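Local coordinates for protein gamma-glutamyltranspeptidase (Klebsiella pneumoniae subsp. pneumoniae, PDB 5HFT) that catalyses the conversion of oxamate to oxalate in the uric acid degradation pathway and belongs to the gamma-glutamyltransferase family, at residues A94-G99 and R255-G260; R119-A124 and R184-F189; A212-M217 and G229-R234. One frame throughout, in Å; residues are numbered along the deposited sequence.

Contact 1 (A94-G99 and R255-G260); sequences AIDASG and RARRPG
Ala94 packs on the 255-260 loop, its CB reaching Pro259 O, beside a single antiparallel bridge, Asp96 with Arg257, that sets the loop along strand 93-97 of the 80-86/93-97 hairpin. Ala94 O receives the CA-H of Arg258 (CA to O 3.5 Å), while the bent Arg258 side chain sends NH1 to a salt bridge with Glu136. Ile95 bonds through its backbone to Trp83; its CG2 lies 3.8 Å from Ala256 CB, and its side chain also packs on helix 130-144. Asp96 forms the hydrogen-bonded pair: Asp96 N donates to Arg257 O (3.1 Å), from above the carbonyl plane, and Arg257 N returns a bond to Asp96 O (2.9 Å). With CG anti to the backbone N (chi1 -180°), the Asp96 carboxylate runs alongside the extended Arg257 chain; OD2 sits at the guanidinium edge in a long salt bridge with NH1 (3.6 Å), the two planes 89° apart. Ala97 adds its CB against Ala256 CB. Ser98 OG donates to Asp96 OD1 on its syn side (2.8 Å), which steadies the carboxylate, and weakly accepts Arg257 NH1, with NH1 to OG at 3.0 Å and an N-H...O angle of 125°.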
loop_
_atom_site.group_PDB
_atom_site.type_symbol
_atom_site.label_atom_id
_atom_site.label_comp_id
_atom_site.label_asym_id
_atom_site.label_seq_id
_atom_site.Cartn_x
_atom_site.Cartn_y
_atom_site.Cartn_z
ATOM N N ALA A 94 -11.207 3.984 7.495
ATOM C CA ALA A 94 -10.101 4.342 6.624
ATOM C C ALA A 94 -9.028 5.105 7.395
ATOM O O ALA A 94 -9.320 5.847 8.333
ATOM C CB ALA A 94 -10.592 5.170 5.441
ATOM N N ILE A 95 -7.774 4.880 7.013
ATOM C CA ILE A 95 -6.621 5.528 7.624
ATOM C C ILE A 95 -5.765 6.071 6.492
ATOM O O ILE A 95 -5.184 5.296 5.726
ATOM C CB ILE A 95 -5.806 4.574 8.498
ATOM C CG1 ILE A 95 -6.673 3.905 9.556
ATOM C CG2 ILE A 95 -4.679 5.342 9.158
ATOM C CD1 ILE A 95 -5.865 3.062 10.514
ATOM N N ASP A 96 -5.700 7.389 6.366
ATOM C CA ASP A 96 -4.795 8.029 5.420
ATOM C C ASP A 96 -3.538 8.359 6.212
ATOM O O ASP A 96 -3.479 9.359 6.930
ATOM C CB ASP A 96 -5.419 9.284 4.820
ATOM C CG ASP A 96 -4.502 9.977 3.827
ATOM O OD1 ASP A 96 -3.307 9.638 3.787
ATOM O OD2 ASP A 96 -4.955 10.908 3.124
ATOM N N ALA A 97 -2.524 7.521 6.095
ATOM C CA ALA A 97 -1.309 7.762 6.864
ATOM C C ALA A 97 -0.218 8.347 5.976
ATOM O O ALA A 97 0.880 7.812 5.893
ATOM C CB ALA A 97 -0.862 6.466 7.545
ATOM N N SER A 98 -0.510 9.441 5.277
ATOM C CA SER A 98 0.459 10.069 4.397
ATOM C C SER A 98 0.859 11.436 4.943
ATOM O O SER A 98 0.014 12.207 5.407
ATOM C CB SER A 98 -0.076 10.177 2.966
ATOM O OG SER A 98 -1.117 11.116 2.862
ATOM N N GLY A 99 2.152 11.737 4.878
ATOM C CA GLY A 99 2.671 12.947 5.485
ATOM C C GLY A 99 2.604 14.172 4.598
ATOM O O GLY A 99 2.532 14.088 3.377
ATOM N N ARG A 255 -0.387 13.452 12.505
ATOM C CA ARG A 255 -1.214 12.297 12.841
ATOM C C ARG A 255 -1.738 11.657 11.559
ATOM O O ARG A 255 -1.923 12.328 10.539
ATOM C CB ARG A 255 -2.409 12.680 13.769
ATOM C CG ARG A 255 -2.057 12.916 15.243
ATOM C CD ARG A 255 -2.070 11.581 16.042
ATOM N NE ARG A 255 -1.363 11.686 17.328
ATOM C CZ ARG A 255 -0.972 10.641 18.057
ATOM N NH1 ARG A 255 -1.203 9.410 17.626
ATOM N NH2 ARG A 255 -0.320 10.815 19.205
ATOM N N ALA A 256 -1.941 10.347 11.594
ATOM C CA ALA A 256 -2.692 9.732 10.506
ATOM C C ALA A 256 -4.102 10.312 10.484
ATOM O O ALA A 256 -4.744 10.460 11.530
ATOM C CB ALA A 256 -2.747 8.212 10.664
ATOM N N ARG A 257 -4.587 10.613 9.282
ATOM C CA ARG A 257 -5.937 11.108 9.065
ATOM C C ARG A 257 -6.933 9.954 9.045
ATOM O O ARG A 257 -6.562 8.782 8.953
ATOM C CB ARG A 257 -6.008 11.871 7.748
ATOM C CG ARG A 257 -5.151 13.110 7.719
ATOM C CD ARG A 257 -4.657 13.427 6.319
ATOM N NE ARG A 257 -3.403 14.166 6.390
ATOM C CZ ARG A 257 -2.402 14.035 5.522
ATOM N NH1 ARG A 257 -2.507 13.177 4.511
ATOM N NH2 ARG A 257 -1.289 14.753 5.665
ATOM N N ARG A 258 -8.212 10.281 9.193
ATOM C CA ARG A 258 -9.278 9.282 9.128
ATOM C C ARG A 258 -10.417 9.771 8.257
ATOM O O ARG A 258 -11.503 10.068 8.757
ATOM C CB ARG A 258 -9.788 8.921 10.520
ATOM C CG ARG A 258 -8.701 8.370 11.413
ATOM C CD ARG A 258 -8.785 6.873 11.449
ATOM N NE ARG A 258 -10.148 6.482 11.749
ATOM C CZ ARG A 258 -10.565 6.124 12.952
ATOM N NH1 ARG A 258 -9.713 6.103 13.976
ATOM N NH2 ARG A 258 -11.842 5.801 13.123
ATOM N N PRO A 259 -10.215 9.839 6.946
ATOM C CA PRO A 259 -11.299 10.238 6.057
ATOM C C PRO A 259 -12.307 9.117 5.938
ATOM O O PRO A 259 -12.081 7.981 6.363
ATOM C CB PRO A 259 -10.607 10.473 4.716
ATOM C CG PRO A 259 -9.471 9.568 4.746
ATOM C CD PRO A 259 -8.991 9.536 6.186
ATOM N N GLY A 260 -13.423 9.453 5.312
ATOM C CA GLY A 260 -14.447 8.495 5.005
ATOM C C GLY A 260 -14.140 7.805 3.694
ATOM O O GLY A 260 -13.634 8.420 2.751
#

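Contact 2 (R119-A124 and R184-F189); sequences RGPQAA and RHQPGF
Gln186 reaches across to Arg119 and Gly120 with its whole terminal amide. From CB, which points at the 119-124 loop, CG stands anti to the carbonyl carbon and the chain bends at chi2 (-73°), so that the amide is laid beside the Gly120 backbone. CD comes within 3.7 Å of Gly120 N. OE1 rests against Gly120 CA at 3.4 Å, a van der Waals approach to the carbon. On the other branch, NE2 packs on Arg119 CB at 3.3 Å; it also lies near Gly120 N, but both are donors and do not bond. The Gln186 side chain packs further on the backbone of the other chain of the assembly. Gln186 opens a type II beta turn ending at Phe189, closed by Phe189 N to Gln186 O at 3.0 Å, with Gly188 taking the positive phi (87°) that such a turn favours at its third position. On the facing loop, Ala123 N bonds Gly120 O at 3.0 Å, closing a second turn whose leading glycine also has positive phi. The two turns meet through their prolines, Pro121 CG and Pro187 CG being 4.2 Å apart. Arg119 leads its guanidinium away from Gln186: NH1 is hydrogen-bonded to backbone of the other chain, to which Gly120 and Pro187 also make backbone hydrogen bonds.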
loop_
_atom_site.group_PDB
_atom_site.type_symbol
_atom_site.label_atom_id
_atom_site.label_comp_id
_atom_site.label_asym_id
_atom_site.label_seq_id
_atom_site.Cartn_x
_atom_site.Cartn_y
_atom_site.Cartn_z
ATOM N N ARG A 119 15.431 13.004 -7.000
ATOM C CA ARG A 119 16.352 12.444 -6.030
ATOM C C ARG A 119 17.034 13.584 -5.275
ATOM O O ARG A 119 16.839 14.757 -5.579
ATOM C CB ARG A 119 17.349 11.510 -6.729
ATOM C CG ARG A 119 16.731 10.762 -7.935
ATOM C CD ARG A 119 15.753 9.628 -7.529
ATOM N NE ARG A 119 15.416 8.760 -8.666
ATOM C CZ ARG A 119 15.033 7.482 -8.583
ATOM N NH1 ARG A 119 14.930 6.873 -7.403
ATOM N NH2 ARG A 119 14.756 6.801 -9.695
ATOM N N GLY A 120 17.812 13.231 -4.261
ATOM C CA GLY A 120 18.479 14.204 -3.432
ATOM C C GLY A 120 17.638 14.658 -2.252
ATOM O O GLY A 120 16.421 14.436 -2.189
ATOM N N PRO A 121 18.285 15.331 -1.297
ATOM C CA PRO A 121 17.569 15.801 -0.091
ATOM C C PRO A 121 16.383 16.710 -0.367
ATOM O O PRO A 121 15.502 16.820 0.491
ATOM C CB PRO A 121 18.658 16.554 0.689
ATOM C CG PRO A 121 19.943 15.910 0.231
ATOM C CD PRO A 121 19.737 15.557 -1.218
ATOM N N GLN A 122 16.337 17.383 -1.517
ATOM C CA GLN A 122 15.219 18.261 -1.827
ATOM C C GLN A 122 13.986 17.507 -2.313
ATOM O O GLN A 122 12.893 18.083 -2.349
ATOM C CB GLN A 122 15.641 19.289 -2.879
ATOM N N ALA A 123 14.137 16.259 -2.742
ATOM C CA ALA A 123 12.976 15.485 -3.144
ATOM C C ALA A 123 12.301 14.827 -1.960
ATOM O O ALA A 123 11.134 14.447 -2.065
ATOM C CB ALA A 123 13.380 14.420 -4.153
ATOM N N ALA A 124 13.020 14.696 -0.852
ATOM C CA ALA A 124 12.525 14.095 0.379
ATOM C C ALA A 124 11.848 15.149 1.252
ATOM O O ALA A 124 12.224 15.363 2.411
ATOM C CB ALA A 124 13.670 13.423 1.128
ATOM N N ARG A 184 23.846 6.354 -6.997
ATOM C CA ARG A 184 25.111 5.905 -6.417
ATOM C C ARG A 184 25.648 6.890 -5.378
ATOM O O ARG A 184 26.302 6.484 -4.404
ATOM C CB ARG A 184 26.141 5.698 -7.525
ATOM C CG ARG A 184 27.455 5.176 -7.068
ATOM C CD ARG A 184 28.421 5.088 -8.224
ATOM N NE ARG A 184 28.576 3.727 -8.715
ATOM C CZ ARG A 184 28.253 3.354 -9.948
ATOM N NH1 ARG A 184 28.402 2.088 -10.320
ATOM N NH2 ARG A 184 27.789 4.245 -10.818
ATOM N N HIS A 185 25.416 8.187 -5.579
ATOM C CA HIS A 185 26.079 9.213 -4.785
ATOM C C HIS A 185 25.211 9.813 -3.679
ATOM O O HIS A 185 25.725 10.614 -2.882
ATOM C CB HIS A 185 26.585 10.312 -5.712
ATOM C CG HIS A 185 27.804 9.914 -6.483
ATOM N ND1 HIS A 185 28.980 9.535 -5.868
ATOM C CD2 HIS A 185 28.017 9.794 -7.815
ATOM C CE1 HIS A 185 29.866 9.209 -6.790
ATOM N NE2 HIS A 185 29.306 9.351 -7.978
ATOM N N GLN A 186 23.932 9.423 -3.585
ATOM C CA GLN A 186 23.021 10.052 -2.636
ATOM C C GLN A 186 23.406 9.752 -1.189
ATOM O O GLN A 186 23.991 8.710 -0.891
ATOM C CB GLN A 186 21.594 9.602 -2.891
ATOM C CG GLN A 186 21.149 9.823 -4.292
ATOM C CD GLN A 186 20.911 11.277 -4.574
ATOM O OE1 GLN A 186 21.111 12.128 -3.710
ATOM N NE2 GLN A 186 20.481 11.579 -5.790
ATOM N N PRO A 187 23.089 10.658 -0.265
ATOM C CA PRO A 187 23.530 10.466 1.122
ATOM C C PRO A 187 22.989 9.159 1.671
ATOM O O PRO A 187 21.782 8.939 1.722
ATOM C CB PRO A 187 22.937 11.672 1.857
ATOM C CG PRO A 187 22.567 12.623 0.824
ATOM C CD PRO A 187 22.237 11.845 -0.406
ATOM N N GLY A 188 23.888 8.288 2.079
ATOM C CA GLY A 188 23.491 7.034 2.671
ATOM C C GLY A 188 23.232 5.901 1.703
ATOM O O GLY A 188 23.119 4.759 2.154
ATOM N N PHE A 189 23.158 6.156 0.395
ATOM C CA PHE A 189 22.763 5.101 -0.534
ATOM C C PHE A 189 23.739 3.923 -0.543
ATOM O O PHE A 189 23.375 2.798 -0.170
ATOM C CB PHE A 189 22.621 5.639 -1.952
ATOM C CG PHE A 189 21.951 4.650 -2.870
ATOM C CD1 PHE A 189 20.568 4.593 -2.958
ATOM C CD2 PHE A 189 22.700 3.719 -3.576
ATOM C CE1 PHE A 189 19.959 3.665 -3.773
ATOM C CE2 PHE A 189 22.088 2.790 -4.396
ATOM C CZ PHE A 189 20.727 2.764 -4.497
#

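Contact 3 (A212-M217 and G229-R234); sequences AGTLRM and GPLAER
Thr214 OG1 is hydrogen-bonded to backbone of the other chain of the assembly, whose backbone Arg234 also touches; the same hydroxyl faces the edge of the Arg234 guanidinium from near its plane, 4.2 Å from Arg234 NH1 and too far for a bond. What joins the two segments is therefore mostly sulfur and hydrocarbon. Met217 lies at the centre of the contact, touching Pro230, Leu231 and Arg234. Its SD lies over one face of the Arg234 guanidinium, 3.4 Å above the plane and displaced toward the rim, with NH1 the nearest atom to SD at 3.5 Å. Arg234 can offer that face because its CG is anti to the backbone N (chi1 176°) and the chain bends at chi3, carrying the flat group back across to the methionine. Roughly at right angles to this, as seen from the sulfur, Met217 SD is 4.0 Å from Leu231 CD1. The bend of Met217 at chi3 (82°) then turns the methyl onto the first turn of the second helix, where CE meets Pro230 CB at 3.6 Å and lies close to the amide of Leu231. Leu231 splits its branches between two partners: while CD1 serves the sulfur, CD2 packs on Thr214 CG2 at 3.6 Å, the two side chains crossing at about a right angle. The helix segments run roughly antiparallel, 143° between their directions, with axes 10.9 Å apart at closest, as a helical hairpin whose connection includes the short helix 225-228. Gly229 sits at the N-cap position of the second arm. Behind the first arm, Ala212 and Leu215 pack on helix 156-164, and Arg216 makes a salt bridge to Glu163; behind the second, Ala232 and Glu233 rest on Leu248 of helix 248-252.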
loop_
_atom_site.group_PDB
_atom_site.type_symbol
_atom_site.label_atom_id
_atom_site.label_comp_id
_atom_site.label_asym_id
_atom_site.label_seq_id
_atom_site.Cartn_x
_atom_site.Cartn_y
_atom_site.Cartn_z
ATOM N N ALA A 212 17.835 -2.184 11.988
ATOM C CA ALA A 212 17.502 -2.944 13.186
ATOM C C ALA A 212 17.556 -2.081 14.445
ATOM O O ALA A 212 16.713 -2.232 15.337
ATOM C CB ALA A 212 18.412 -4.149 13.309
ATOM N N GLY A 213 18.568 -1.216 14.574
ATOM C CA GLY A 213 18.569 -0.271 15.682
ATOM C C GLY A 213 17.349 0.634 15.669
ATOM O O GLY A 213 16.789 0.962 16.719
ATOM N N THR A 214 16.926 1.061 14.480
ATOM C CA THR A 214 15.698 1.839 14.382
ATOM C C THR A 214 14.499 1.031 14.869
ATOM O O THR A 214 13.732 1.489 15.725
ATOM C CB THR A 214 15.490 2.295 12.942
ATOM O OG1 THR A 214 16.615 3.085 12.530
ATOM C CG2 THR A 214 14.209 3.107 12.826
ATOM N N LEU A 215 14.325 -0.182 14.336
ATOM C CA LEU A 215 13.200 -1.010 14.750
ATOM C C LEU A 215 13.297 -1.377 16.225
ATOM O O LEU A 215 12.274 -1.490 16.905
ATOM C CB LEU A 215 13.119 -2.258 13.872
ATOM C CG LEU A 215 12.645 -2.046 12.431
ATOM C CD1 LEU A 215 12.919 -3.271 11.566
ATOM C CD2 LEU A 215 11.170 -1.709 12.384
ATOM N N ARG A 216 14.507 -1.577 16.742
ATOM C CA ARG A 216 14.645 -1.836 18.173
ATOM C C ARG A 216 14.270 -0.621 19.009
ATOM O O ARG A 216 13.753 -0.782 20.122
ATOM C CB ARG A 216 16.058 -2.303 18.507
ATOM C CG ARG A 216 16.264 -3.770 18.247
ATOM C CD ARG A 216 17.497 -4.263 18.943
ATOM N NE ARG A 216 18.657 -3.831 18.190
ATOM C CZ ARG A 216 19.365 -4.632 17.406
ATOM N NH1 ARG A 216 19.020 -5.914 17.298
ATOM N NH2 ARG A 216 20.408 -4.140 16.738
ATOM N N MET A 217 14.545 0.595 18.509
ATOM C CA MET A 217 14.076 1.803 19.189
ATOM C C MET A 217 12.553 1.867 19.217
ATOM O O MET A 217 11.959 2.169 20.262
ATOM C CB MET A 217 14.644 3.054 18.521
ATOM C CG MET A 217 16.084 3.370 18.895
ATOM S SD MET A 217 16.662 4.943 18.204
ATOM C CE MET A 217 16.004 6.119 19.389
ATOM N N GLY A 229 9.325 11.001 20.026
ATOM C CA GLY A 229 10.243 10.425 20.980
ATOM C C GLY A 229 11.691 10.554 20.539
ATOM O O GLY A 229 12.027 11.385 19.681
ATOM N N PRO A 230 12.579 9.738 21.141
ATOM C CA PRO A 230 14.016 9.799 20.785
ATOM C C PRO A 230 14.302 9.616 19.304
ATOM O O PRO A 230 15.137 10.336 18.743
ATOM C CB PRO A 230 14.634 8.659 21.618
ATOM C CG PRO A 230 13.726 8.512 22.799
ATOM C CD PRO A 230 12.325 8.833 22.280
ATOM N N LEU A 231 13.641 8.651 18.661
ATOM C CA LEU A 231 13.850 8.423 17.235
ATOM C C LEU A 231 13.421 9.625 16.403
ATOM O O LEU A 231 13.995 9.881 15.341
ATOM C CB LEU A 231 13.096 7.165 16.777
ATOM C CG LEU A 231 13.369 6.836 15.303
ATOM C CD1 LEU A 231 14.852 6.622 15.079
ATOM C CD2 LEU A 231 12.550 5.656 14.804
ATOM N N ALA A 232 12.395 10.358 16.836
ATOM C CA ALA A 232 12.016 11.537 16.076
ATOM C C ALA A 232 13.124 12.575 16.111
ATOM O O ALA A 232 13.448 13.188 15.086
ATOM C CB ALA A 232 10.727 12.119 16.636
ATOM N N GLU A 233 13.752 12.748 17.273
ATOM C CA GLU A 233 14.838 13.715 17.386
ATOM C C GLU A 233 16.082 13.251 16.633
ATOM O O GLU A 233 16.787 14.074 16.033
ATOM C CB GLU A 233 15.112 14.027 18.858
ATOM C CG GLU A 233 13.932 14.815 19.476
ATOM C CD GLU A 233 14.171 15.244 20.902
ATOM O OE1 GLU A 233 14.303 14.360 21.779
ATOM O OE2 GLU A 233 14.188 16.471 21.148
ATOM N N ARG A 234 16.376 11.948 16.646
ATOM C CA ARG A 234 17.453 11.468 15.789
ATOM C C ARG A 234 17.118 11.665 14.315
ATOM O O ARG A 234 18.011 11.942 13.507
ATOM C CB ARG A 234 17.757 9.991 16.055
ATOM C CG ARG A 234 18.817 9.438 15.094
ATOM C CD ARG A 234 18.762 7.954 14.967
ATOM N NE ARG A 234 19.575 7.288 15.979
ATOM C CZ ARG A 234 19.593 5.969 16.164
ATOM N NH1 ARG A 234 18.835 5.168 15.410
ATOM N NH2 ARG A 234 20.369 5.445 17.105
#

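Following the chain from its N terminus, strand 93-97 opens contact 1, which closes only at 255-260, just before strand 262-266. Contacts 2 and 3 are both nested inside this long, largely helical loop and follow one another in series. Contact 2 joins the connection ahead of helix 130-144 to the turn leading into helix 189-193; contact 3 closes a much shorter loop between helices 209-221 and 230-242. None touches another: the centres of contacts 1 and 2 are about 27 Å apart. Those of contacts 1 and 3 are about 23 Å apart. Between the centres of contacts 2 and 3 lie about 21 Å. Contact 1 thus ties the loop after helix 248-252 back to strand 93-97, and all three lie within reach of the other chain.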